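Local structure of uncharacterized ATP-binding protein MJECL15 (3H92) at residues E12-N15 / H16-L20; F69-P72 / Q73-T76; L83-N86 / A87-M91. The protein is of unknown function but probably binds ATP, the fragment crystallised being a C-terminal domain related to helix-turn-helix domains. All coordinates share one frame; numbering follows the deposited sequence.

Contact 1: E12-N15 / H16-L20; sequences EERN and HLEEL
E18 reaches back over the preceding turn of its helix towards R14 and N15. Its CG stands anti to the carbonyl carbon (chi1 -73°), which lays the start of the side chain across the carbonyl oxygen of R14: CB is 3.2 Å and CG 3.0 Å from R14 O, the same oxygen that accepts the backbone N-H of E18. Beyond CG the chain is extended and carries CD past R14 O to the carboxylate. There OE1 lies 3.6 Å from the aliphatic CG of R14 and makes a long salt bridge, 3.9 Å, to R14 NH2. This oxygen sits well out of the guanidinium plane, so the attraction is probably one of charge alone, with no N-H pointing at the oxygen. The other oxygen, OE2, passes 3.7 Å from N15 OD1. These contacts lie at the surface of helix 8-27, the N-terminal helix, where R14 and E18, spaced i to i+4, also touch M91 of helix 82-91. A further pairing, i to i+3, joins E13 and H16, whose side chains run alongside one another. H16 ND1 donates to E13 OE2 at 3.0 Å, meeting the oxygen from above the carboxylate plane, with ring and carboxylate 89° apart. E13 also packs on L83 and V84 of helix 82-91, and H16 rests on I67. A water donates to E19 OE2, 3.1 Å from its oxygen, and more weakly to N15 O.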
ATOM      1  N   GLU A  12       3.203 -14.392  -3.510  1.00 74.96           N
ATOM      2  CA  GLU A  12       3.979 -13.550  -4.431  1.00 73.37           C
ATOM      3  C   GLU A  12       3.810 -12.075  -4.032  1.00 70.92           C
ATOM      4  O   GLU A  12       4.790 -11.359  -3.788  1.00 69.97           O
ATOM      5  CB  GLU A  12       3.505 -13.750  -5.881  1.00 73.82           C
ATOM      6  CG  GLU A  12       4.620 -13.955  -6.919  1.00 76.28           C
ATOM      7  CD  GLU A  12       4.806 -15.437  -7.336  1.00 79.71           C
ATOM      8  OE1 GLU A  12       5.659 -16.140  -6.715  1.00 81.86           O
ATOM      9  OE2 GLU A  12       4.096 -15.896  -8.283  1.00 81.39           O
ATOM     10  N   GLU A  13       2.546 -11.648  -3.965  1.00 68.33           N
ATOM     11  CA  GLU A  13       2.181 -10.279  -3.573  1.00 66.28           C
ATOM     12  C   GLU A  13       2.352 -10.018  -2.092  1.00 63.72           C
ATOM     13  O   GLU A  13       2.541  -8.889  -1.674  1.00 63.63           O
ATOM     14  CB  GLU A  13       0.739  -9.943  -3.928  1.00 66.19           C
ATOM     15  CG  GLU A  13       0.580  -8.457  -4.225  1.00 67.45           C
ATOM     16  CD  GLU A  13       1.055  -8.072  -5.641  1.00 68.32           C
ATOM     17  OE1 GLU A  13       1.001  -8.961  -6.517  1.00 69.57           O
ATOM     18  OE2 GLU A  13       1.458  -6.892  -5.884  1.00 68.84           O
ATOM     19  N   ARG A  14       2.238 -11.065  -1.302  1.00 60.96           N
ATOM     20  CA  ARG A  14       2.624 -11.005   0.079  1.00 58.92           C
ATOM     21  C   ARG A  14       4.143 -10.801   0.213  1.00 56.93           C
ATOM     22  O   ARG A  14       4.593  -9.993   1.013  1.00 56.47           O
ATOM     23  CB  ARG A  14       2.243 -12.302   0.726  1.00 59.23           C
ATOM     24  CG  ARG A  14       2.067 -12.223   2.152  1.00 59.37           C
ATOM     25  CD  ARG A  14       0.631 -12.284   2.515  1.00 60.54           C
ATOM     26  NE  ARG A  14       0.417 -13.315   3.522  1.00 63.25           N
ATOM     27  CZ  ARG A  14       1.064 -13.390   4.692  1.00 67.64           C
ATOM     28  NH1 ARG A  14       0.763 -14.371   5.548  1.00 69.03           N
ATOM     29  NH2 ARG A  14       2.026 -12.511   5.030  1.00 69.76           N
ATOM     30  N   ASN A  15       4.933 -11.527  -0.582  1.00 54.73           N
ATOM     31  CA  ASN A  15       6.377 -11.291  -0.627  1.00 52.99           C
ATOM     32  C   ASN A  15       6.704  -9.953  -1.263  1.00 50.02           C
ATOM     33  O   ASN A  15       7.702  -9.338  -0.907  1.00 49.27           O
ATOM     34  CB  ASN A  15       7.152 -12.422  -1.326  1.00 53.60           C
ATOM     35  CG  ASN A  15       8.050 -13.197  -0.361  1.00 57.31           C
ATOM     36  OD1 ASN A  15       9.003 -12.646   0.242  1.00 60.40           O
ATOM     37  ND2 ASN A  15       7.749 -14.490  -0.201  1.00 62.10           N
ATOM     38  N   HIS A  16       5.871  -9.502  -2.197  1.00 47.08           N
ATOM     39  CA  HIS A  16       6.011  -8.138  -2.707  1.00 45.74           C
ATOM     40  C   HIS A  16       5.846  -7.088  -1.595  1.00 43.02           C
ATOM     41  O   HIS A  16       6.686  -6.242  -1.433  1.00 41.27           O
ATOM     42  CB  HIS A  16       5.025  -7.861  -3.826  1.00 45.93           C
ATOM     43  CG  HIS A  16       5.120  -6.470  -4.387  1.00 49.88           C
ATOM     44  ND1 HIS A  16       4.020  -5.771  -4.845  1.00 51.84           N
ATOM     45  CD2 HIS A  16       6.187  -5.645  -4.565  1.00 53.44           C
ATOM     46  CE1 HIS A  16       4.401  -4.575  -5.268  1.00 52.43           C
ATOM     47  NE2 HIS A  16       5.709  -4.471  -5.110  1.00 53.65           N
ATOM     48  N   LEU A  17       4.765  -7.187  -0.838  1.00 40.60           N
ATOM     49  CA  LEU A  17       4.483  -6.266   0.229  1.00 39.01           C
ATOM     50  C   LEU A  17       5.542  -6.438   1.313  1.00 37.44           C
ATOM     51  O   LEU A  17       6.112  -5.461   1.756  1.00 36.06           O
ATOM     52  CB  LEU A  17       3.077  -6.523   0.799  1.00 39.04           C
ATOM     53  CG  LEU A  17       2.194  -5.359   1.286  1.00 38.78           C
ATOM     54  CD1 LEU A  17       1.303  -5.867   2.414  1.00 36.93           C
ATOM     55  CD2 LEU A  17       2.967  -4.061   1.695  1.00 36.86           C
ATOM     56  N   GLU A  18       5.822  -7.672   1.724  1.00 36.81           N
ATOM     57  CA  GLU A  18       6.971  -7.959   2.610  1.00 37.31           C
ATOM     58  C   GLU A  18       8.289  -7.290   2.185  1.00 35.34           C
ATOM     59  O   GLU A  18       8.954  -6.634   2.984  1.00 34.92           O
ATOM     60  CB  GLU A  18       7.243  -9.470   2.703  1.00 38.25           C
ATOM     61  CG  GLU A  18       6.228 -10.257   3.536  1.00 44.39           C
ATOM     62  CD  GLU A  18       6.462 -11.779   3.508  1.00 51.38           C
ATOM     63  OE1 GLU A  18       5.465 -12.541   3.292  1.00 54.85           O
ATOM     64  OE2 GLU A  18       7.650 -12.194   3.708  1.00 56.21           O
ATOM     65  N   GLU A  19       8.658  -7.466   0.926  1.00 33.80           N
ATOM     66  CA  GLU A  19       9.902  -6.908   0.445  1.00 33.74           C
ATOM     67  C   GLU A  19       9.890  -5.392   0.490  1.00 33.42           C
ATOM     68  O   GLU A  19      10.867  -4.758   0.934  1.00 34.21           O
ATOM     69  CB  GLU A  19      10.256  -7.386  -0.976  1.00 33.24           C
ATOM     70  CG  GLU A  19      11.749  -7.044  -1.294  1.00 33.38           C
ATOM     71  CD  GLU A  19      12.307  -7.582  -2.609  1.00 33.76           C
ATOM     72  OE1 GLU A  19      13.502  -7.262  -2.870  1.00 34.10           O
ATOM     73  OE2 GLU A  19      11.583  -8.298  -3.360  1.00 31.27           O
ATOM     74  N   LEU A  20       8.785  -4.813   0.040  1.00 33.32           N
ATOM     75  CA  LEU A  20       8.605  -3.371   0.025  1.00 33.53           C
ATOM     76  C   LEU A  20       8.696  -2.853   1.454  1.00 32.90           C
ATOM     77  O   LEU A  20       9.349  -1.850   1.722  1.00 31.99           O
ATOM     78  CB  LEU A  20       7.215  -3.005  -0.529  1.00 34.40           C
ATOM     79  CG  LEU A  20       7.010  -1.664  -1.258  1.00 36.72           C
ATOM     80  CD1 LEU A  20       5.716  -1.010  -0.843  1.00 36.38           C
ATOM     81  CD2 LEU A  20       8.194  -0.728  -1.060  1.00 37.83           C
TER
HETATM   82  O   HOH W   1       9.346 -10.454  -3.168  1.00 43.55           O

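Contact 2: F69-P72 / Q73-T76; sequences FLNP and QKGT
N71 grips the turn that follows it with both its side chain and its backbone. N71 OD1 accepts the backbone N-H of K74 at 2.8 Å, an almost straight bond (175° at the hydrogen), although the donor stands above the amide plane of N71. The side chain can do this because CG lies anti to the backbone N (chi1 -180°), which swings the amide over the loop. The aliphatic part of K74 then lies across that amide, K74 CG being 3.5 Å from N71 OD1. With an alanine here the N-H of K74 would lose its side-chain acceptor, and the chain from P72 to K74 would probably be less firmly held. The backbone bonds close the turn: N71 N donates to T76 O at 2.8 Å, and T76 N returns a bond to N71 O at 3.2 Å. G75 N adds a weak one to the same N71 O, so that oxygen receives two neighbouring N-H groups. Next to this pair, the methyl CD1 of L70 comes to 3.3 Å from T76 O. N71 and T76 send their side chains to the same face of the sheet, where N71 CB lies 3.7 Å from T76 OG1. Farther out, E48 OE2 accepts a hydrogen bond from T76 OG1 and makes a salt bridge with K74 NZ, linking the side chains of K74 and T76 to the loop just before strand 49-50. G75, at a positive phi of 64°, completes a G1 beta bulge opposite N71, at the tip of a beta-hairpin that is consistent with the wing of a winged-helix fold.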
ATOM      1  N   PHE A  69      -3.555   1.960  -6.473  1.00 31.61           N
ATOM      2  CA  PHE A  69      -4.002   2.575  -7.744  1.00 30.94           C
ATOM      3  C   PHE A  69      -4.778   3.875  -7.439  1.00 30.65           C
ATOM      4  O   PHE A  69      -5.680   3.878  -6.622  1.00 30.31           O
ATOM      5  CB  PHE A  69      -4.937   1.617  -8.474  1.00 31.63           C
ATOM      6  CG  PHE A  69      -5.558   2.204  -9.739  1.00 34.09           C
ATOM      7  CD1 PHE A  69      -4.791   2.366 -10.892  1.00 38.50           C
ATOM      8  CD2 PHE A  69      -6.882   2.593  -9.764  1.00 35.70           C
ATOM      9  CE1 PHE A  69      -5.336   2.930 -12.080  1.00 38.11           C
ATOM     10  CE2 PHE A  69      -7.449   3.154 -10.929  1.00 37.34           C
ATOM     11  CZ  PHE A  69      -6.664   3.327 -12.090  1.00 38.35           C
ATOM     12  N   LEU A  70      -4.420   4.956  -8.123  1.00 30.25           N
ATOM     13  CA  LEU A  70      -5.154   6.213  -8.094  1.00 29.89           C
ATOM     14  C   LEU A  70      -6.188   6.311  -9.249  1.00 30.19           C
ATOM     15  O   LEU A  70      -5.849   6.137 -10.437  1.00 30.46           O
ATOM     16  CB  LEU A  70      -4.173   7.405  -8.184  1.00 29.64           C
ATOM     17  CG  LEU A  70      -4.838   8.790  -8.270  1.00 29.83           C
ATOM     18  CD1 LEU A  70      -5.647   9.144  -6.975  1.00 29.30           C
ATOM     19  CD2 LEU A  70      -3.776   9.889  -8.604  1.00 33.67           C
ATOM     20  N   ASN A  71      -7.435   6.604  -8.904  1.00 29.72           N
ATOM     21  CA  ASN A  71      -8.441   6.900  -9.916  1.00 30.43           C
ATOM     22  C   ASN A  71      -8.519   8.398  -9.917  1.00 30.42           C
ATOM     23  O   ASN A  71      -9.021   8.951  -8.998  1.00 28.33           O
ATOM     24  CB  ASN A  71      -9.791   6.279  -9.579  1.00 29.62           C
ATOM     25  CG  ASN A  71     -10.832   6.574 -10.609  1.00 32.00           C
ATOM     26  OD1 ASN A  71     -10.958   7.706 -11.083  1.00 34.19           O
ATOM     27  ND2 ASN A  71     -11.613   5.557 -10.969  1.00 32.39           N
ATOM     28  N   PRO A  72      -7.970   9.057 -10.940  1.00 32.80           N
ATOM     29  CA  PRO A  72      -7.881  10.530 -10.974  1.00 33.87           C
ATOM     30  C   PRO A  72      -9.215  11.224 -11.164  1.00 35.60           C
ATOM     31  O   PRO A  72      -9.390  12.399 -10.726  1.00 35.82           O
ATOM     32  CB  PRO A  72      -7.015  10.811 -12.202  1.00 34.71           C
ATOM     33  CG  PRO A  72      -6.425   9.466 -12.607  1.00 34.11           C
ATOM     34  CD  PRO A  72      -7.350   8.430 -12.121  1.00 33.10           C
ATOM     35  N   GLN A  73     -10.139  10.515 -11.822  1.00 36.62           N
ATOM     36  CA  GLN A  73     -11.477  11.021 -12.025  1.00 37.69           C
ATOM     37  C   GLN A  73     -12.160  11.081 -10.674  1.00 37.78           C
ATOM     38  O   GLN A  73     -12.580  12.167 -10.263  1.00 39.29           O
ATOM     39  CB  GLN A  73     -12.277  10.163 -13.011  1.00 38.33           C
ATOM     40  CG  GLN A  73     -11.767  10.248 -14.469  1.00 40.41           C
ATOM     41  CD  GLN A  73     -10.498   9.400 -14.775  1.00 43.86           C
ATOM     42  OE1 GLN A  73     -10.330   8.267 -14.276  1.00 44.32           O
ATOM     43  NE2 GLN A  73      -9.617   9.950 -15.643  1.00 46.65           N
ATOM     44  N   LYS A  74     -12.228   9.961  -9.964  1.00 36.76           N
ATOM     45  CA  LYS A  74     -12.905   9.919  -8.670  1.00 37.18           C
ATOM     46  C   LYS A  74     -12.066  10.451  -7.508  1.00 36.25           C
ATOM     47  O   LYS A  74     -12.579  10.617  -6.416  1.00 37.53           O
ATOM     48  CB  LYS A  74     -13.326   8.489  -8.293  1.00 38.00           C
ATOM     49  CG  LYS A  74     -14.033   7.666  -9.396  1.00 41.85           C
ATOM     50  CD  LYS A  74     -13.971   6.138  -9.094  1.00 47.12           C
ATOM     51  CE  LYS A  74     -14.916   5.741  -7.944  1.00 50.09           C
ATOM     52  NZ  LYS A  74     -14.947   4.244  -7.704  1.00 54.25           N
ATOM     53  N   GLY A  75     -10.783  10.693  -7.714  1.00 34.79           N
ATOM     54  CA  GLY A  75      -9.897  11.138  -6.651  1.00 33.44           C
ATOM     55  C   GLY A  75      -9.713  10.136  -5.532  1.00 32.27           C
ATOM     56  O   GLY A  75      -9.547  10.542  -4.376  1.00 34.08           O
ATOM     57  N   THR A  76      -9.744   8.839  -5.846  1.00 30.41           N
ATOM     58  CA  THR A  76      -9.643   7.790  -4.816  1.00 28.81           C
ATOM     59  C   THR A  76      -8.426   6.898  -5.014  1.00 28.27           C
ATOM     60  O   THR A  76      -7.845   6.827  -6.108  1.00 29.29           O
ATOM     61  CB  THR A  76     -10.907   6.886  -4.786  1.00 28.81           C
ATOM     62  OG1 THR A  76     -11.119   6.289  -6.078  1.00 26.01           O
ATOM     63  CG2 THR A  76     -12.138   7.696  -4.417  1.00 27.83           C
TER

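Contact 3: L83-N86 / A87-M91; sequences LVWN and AIKRM
W85 and K89, one turn apart on helix 82-91, form an i to i+4 cation-pi pair on the C-terminal helix of this domain, which is probably helix-turn-helix-related. The lysine chain crosses the indole obliquely and spreads over one face of its six-membered ring. K89 NZ lies 3.6 Å from the W85 ring centroid and 17° off the normal, while K89 CE stands almost over the middle, 3.7 Å from the same centroid, as a CH-pi partner. A bend at chi3 (-78°) brings both atoms of the lysine tip down on the ring instead of letting the chain run past it. The indole is fixed from elsewhere too: its NE1 donates to the backbone oxygen of F43, and Y47 meets it edge-to-face. Such anchoring probably keeps the face presented to the ammonium group steady. About a quarter-turn round the helix from W85, V84 and I88, both buried, meet at V84 CG1 and I88 CD1, 4.0 Å apart, and V84 also touches P79. The backbone repeats the spacing, with I88 N bonded to V84 O at 3.0 Å in a nearly straight bond (172° at the hydrogen). Near the C-terminal end of the helix R90 folds back: its backbone N donates to N86 O at 3.1 Å, and the guanidinium lies with one face over this carbonyl oxygen, N86 O sitting 3.0 Å above the plane, towards the rim on the NH2 side.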
ATOM      1  N   LEU A  83      -5.398  -9.349  -4.880  1.00 30.09           N
ATOM      2  CA  LEU A  83      -4.206  -9.959  -4.285  1.00 29.73           C
ATOM      3  C   LEU A  83      -3.475  -9.045  -3.320  1.00 28.66           C
ATOM      4  O   LEU A  83      -3.071  -9.479  -2.240  1.00 28.14           O
ATOM      5  CB  LEU A  83      -3.216 -10.307  -5.397  1.00 30.88           C
ATOM      6  CG  LEU A  83      -2.864 -11.760  -5.711  1.00 33.00           C
ATOM      7  CD1 LEU A  83      -2.887 -12.090  -7.207  1.00 33.98           C
ATOM      8  CD2 LEU A  83      -1.490 -12.004  -5.154  1.00 36.28           C
ATOM      9  N   VAL A  84      -3.249  -7.799  -3.741  1.00 27.00           N
ATOM     10  CA  VAL A  84      -2.593  -6.817  -2.887  1.00 25.87           C
ATOM     11  C   VAL A  84      -3.504  -6.584  -1.696  1.00 25.97           C
ATOM     12  O   VAL A  84      -3.090  -6.603  -0.508  1.00 25.46           O
ATOM     13  CB  VAL A  84      -2.335  -5.462  -3.628  1.00 26.04           C
ATOM     14  CG1 VAL A  84      -1.887  -4.405  -2.651  1.00 24.53           C
ATOM     15  CG2 VAL A  84      -1.259  -5.603  -4.697  1.00 22.63           C
ATOM     16  N   TRP A  85      -4.772  -6.383  -1.975  1.00 25.77           N
ATOM     17  CA  TRP A  85      -5.682  -6.143  -0.858  1.00 27.11           C
ATOM     18  C   TRP A  85      -5.688  -7.273   0.147  1.00 26.72           C
ATOM     19  O   TRP A  85      -5.697  -7.079   1.359  1.00 25.77           O
ATOM     20  CB  TRP A  85      -7.089  -5.953  -1.346  1.00 28.45           C
ATOM     21  CG  TRP A  85      -8.010  -5.459  -0.311  1.00 27.91           C
ATOM     22  CD1 TRP A  85      -7.798  -4.473   0.590  1.00 31.45           C
ATOM     23  CD2 TRP A  85      -9.324  -5.869  -0.163  1.00 30.04           C
ATOM     24  NE1 TRP A  85      -8.942  -4.262   1.336  1.00 31.29           N
ATOM     25  CE2 TRP A  85      -9.893  -5.112   0.863  1.00 31.32           C
ATOM     26  CE3 TRP A  85     -10.104  -6.807  -0.828  1.00 38.14           C
ATOM     27  CZ2 TRP A  85     -11.188  -5.283   1.265  1.00 38.91           C
ATOM     28  CZ3 TRP A  85     -11.404  -6.966  -0.451  1.00 40.39           C
ATOM     29  CH2 TRP A  85     -11.941  -6.219   0.592  1.00 40.82           C
ATOM     30  N   ASN A  86      -5.641  -8.478  -0.340  1.00 27.43           N
ATOM     31  CA  ASN A  86      -5.635  -9.560   0.596  1.00 28.75           C
ATOM     32  C   ASN A  86      -4.331  -9.704   1.346  1.00 28.48           C
ATOM     33  O   ASN A  86      -4.350 -10.210   2.446  1.00 28.88           O
ATOM     34  CB  ASN A  86      -6.000 -10.834  -0.092  1.00 29.59           C
ATOM     35  CG  ASN A  86      -7.463 -10.849  -0.551  1.00 34.24           C
ATOM     36  OD1 ASN A  86      -7.741 -11.062  -1.741  1.00 42.49           O
ATOM     37  ND2 ASN A  86      -8.411 -10.618   0.390  1.00 37.56           N
ATOM     38  N   ALA A  87      -3.205  -9.280   0.759  1.00 28.22           N
ATOM     39  CA  ALA A  87      -1.906  -9.325   1.429  1.00 27.09           C
ATOM     40  C   ALA A  87      -1.889  -8.292   2.556  1.00 26.86           C
ATOM     41  O   ALA A  87      -1.434  -8.579   3.620  1.00 27.37           O
ATOM     42  CB  ALA A  87      -0.809  -9.067   0.464  1.00 27.08           C
ATOM     43  N   ILE A  88      -2.455  -7.114   2.336  1.00 26.67           N
ATOM     44  CA  ILE A  88      -2.683  -6.114   3.396  1.00 25.94           C
ATOM     45  C   ILE A  88      -3.501  -6.638   4.575  1.00 26.13           C
ATOM     46  O   ILE A  88      -3.156  -6.524   5.769  1.00 25.08           O
ATOM     47  CB  ILE A  88      -3.407  -4.901   2.822  1.00 26.67           C
ATOM     48  CG1 ILE A  88      -2.487  -4.106   1.880  1.00 26.21           C
ATOM     49  CG2 ILE A  88      -3.918  -3.944   3.952  1.00 27.40           C
ATOM     50  CD1 ILE A  88      -3.273  -3.140   0.914  1.00 22.85           C
ATOM     51  N   LYS A  89      -4.627  -7.203   4.265  1.00 26.68           N
ATOM     52  CA  LYS A  89      -5.472  -7.687   5.305  1.00 27.59           C
ATOM     53  C   LYS A  89      -4.733  -8.696   6.130  1.00 28.44           C
ATOM     54  O   LYS A  89      -4.745  -8.644   7.356  1.00 28.46           O
ATOM     55  CB  LYS A  89      -6.742  -8.258   4.686  1.00 28.12           C
ATOM     56  CG  LYS A  89      -7.594  -7.123   4.072  1.00 31.03           C
ATOM     57  CD  LYS A  89      -9.069  -7.545   3.854  1.00 35.43           C
ATOM     58  CE  LYS A  89      -9.223  -8.428   2.615  1.00 38.91           C
ATOM     59  NZ  LYS A  89     -10.651  -8.892   2.438  1.00 44.41           N
ATOM     60  N   ARG A  90      -4.061  -9.607   5.459  1.00 29.55           N
ATOM     61  CA  ARG A  90      -3.348 -10.656   6.133  1.00 31.43           C
ATOM     62  C   ARG A  90      -2.106 -10.188   6.889  1.00 31.84           C
ATOM     63  O   ARG A  90      -1.765 -10.791   7.929  1.00 30.57           O
ATOM     64  CB  ARG A  90      -2.912 -11.667   5.095  1.00 32.31           C
ATOM     65  CG  ARG A  90      -2.334 -12.976   5.601  1.00 39.13           C
ATOM     66  CD  ARG A  90      -2.405 -14.064   4.481  1.00 48.55           C
ATOM     67  NE  ARG A  90      -2.541 -13.440   3.141  1.00 58.15           N
ATOM     68  CZ  ARG A  90      -3.620 -13.481   2.318  1.00 63.39           C
ATOM     69  NH1 ARG A  90      -4.758 -14.183   2.607  1.00 64.58           N
ATOM     70  NH2 ARG A  90      -3.534 -12.808   1.159  1.00 63.85           N
HETATM   71  N   MSE A  91      -1.409  -9.163   6.379  1.00 31.45           N
HETATM   72  CA  MSE A  91      -0.145  -8.765   6.998  1.00 32.17           C
HETATM   73  C   MSE A  91      -0.217  -7.600   7.996  1.00 31.68           C
HETATM   74  O   MSE A  91       0.628  -7.469   8.892  1.00 31.68           O
HETATM   75  CB  MSE A  91       0.814  -8.412   5.920  1.00 32.54           C
HETATM   76  CG  MSE A  91       1.331  -9.667   5.284  1.00 38.87           C
HETATM   77 SE   MSE A  91       2.467  -9.106   3.849  1.00 51.03          SE
HETATM   78  CE  MSE A  91       3.982  -8.469   4.957  1.00 47.47           C
TER

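From the N terminus, the chain passes first through contact 1, midway along helix 8-27, then through contact 2 at the tip of the hairpin 68-71/76-79, and last through contact 3 on helix 82-91. They follow in series, none enclosing or crossing another; contact 2 alone closes a loop, joining strand to strand. Contacts 1 and 3 touch, so the first and last helices of the domain meet there. R14 and R90 bring like charges close at this junction, perhaps eased by the nearby carboxylate of E18. Contact 2 stands apart, its centre about 24 Å from that of contact 1 and 20 Å from that of contact 3.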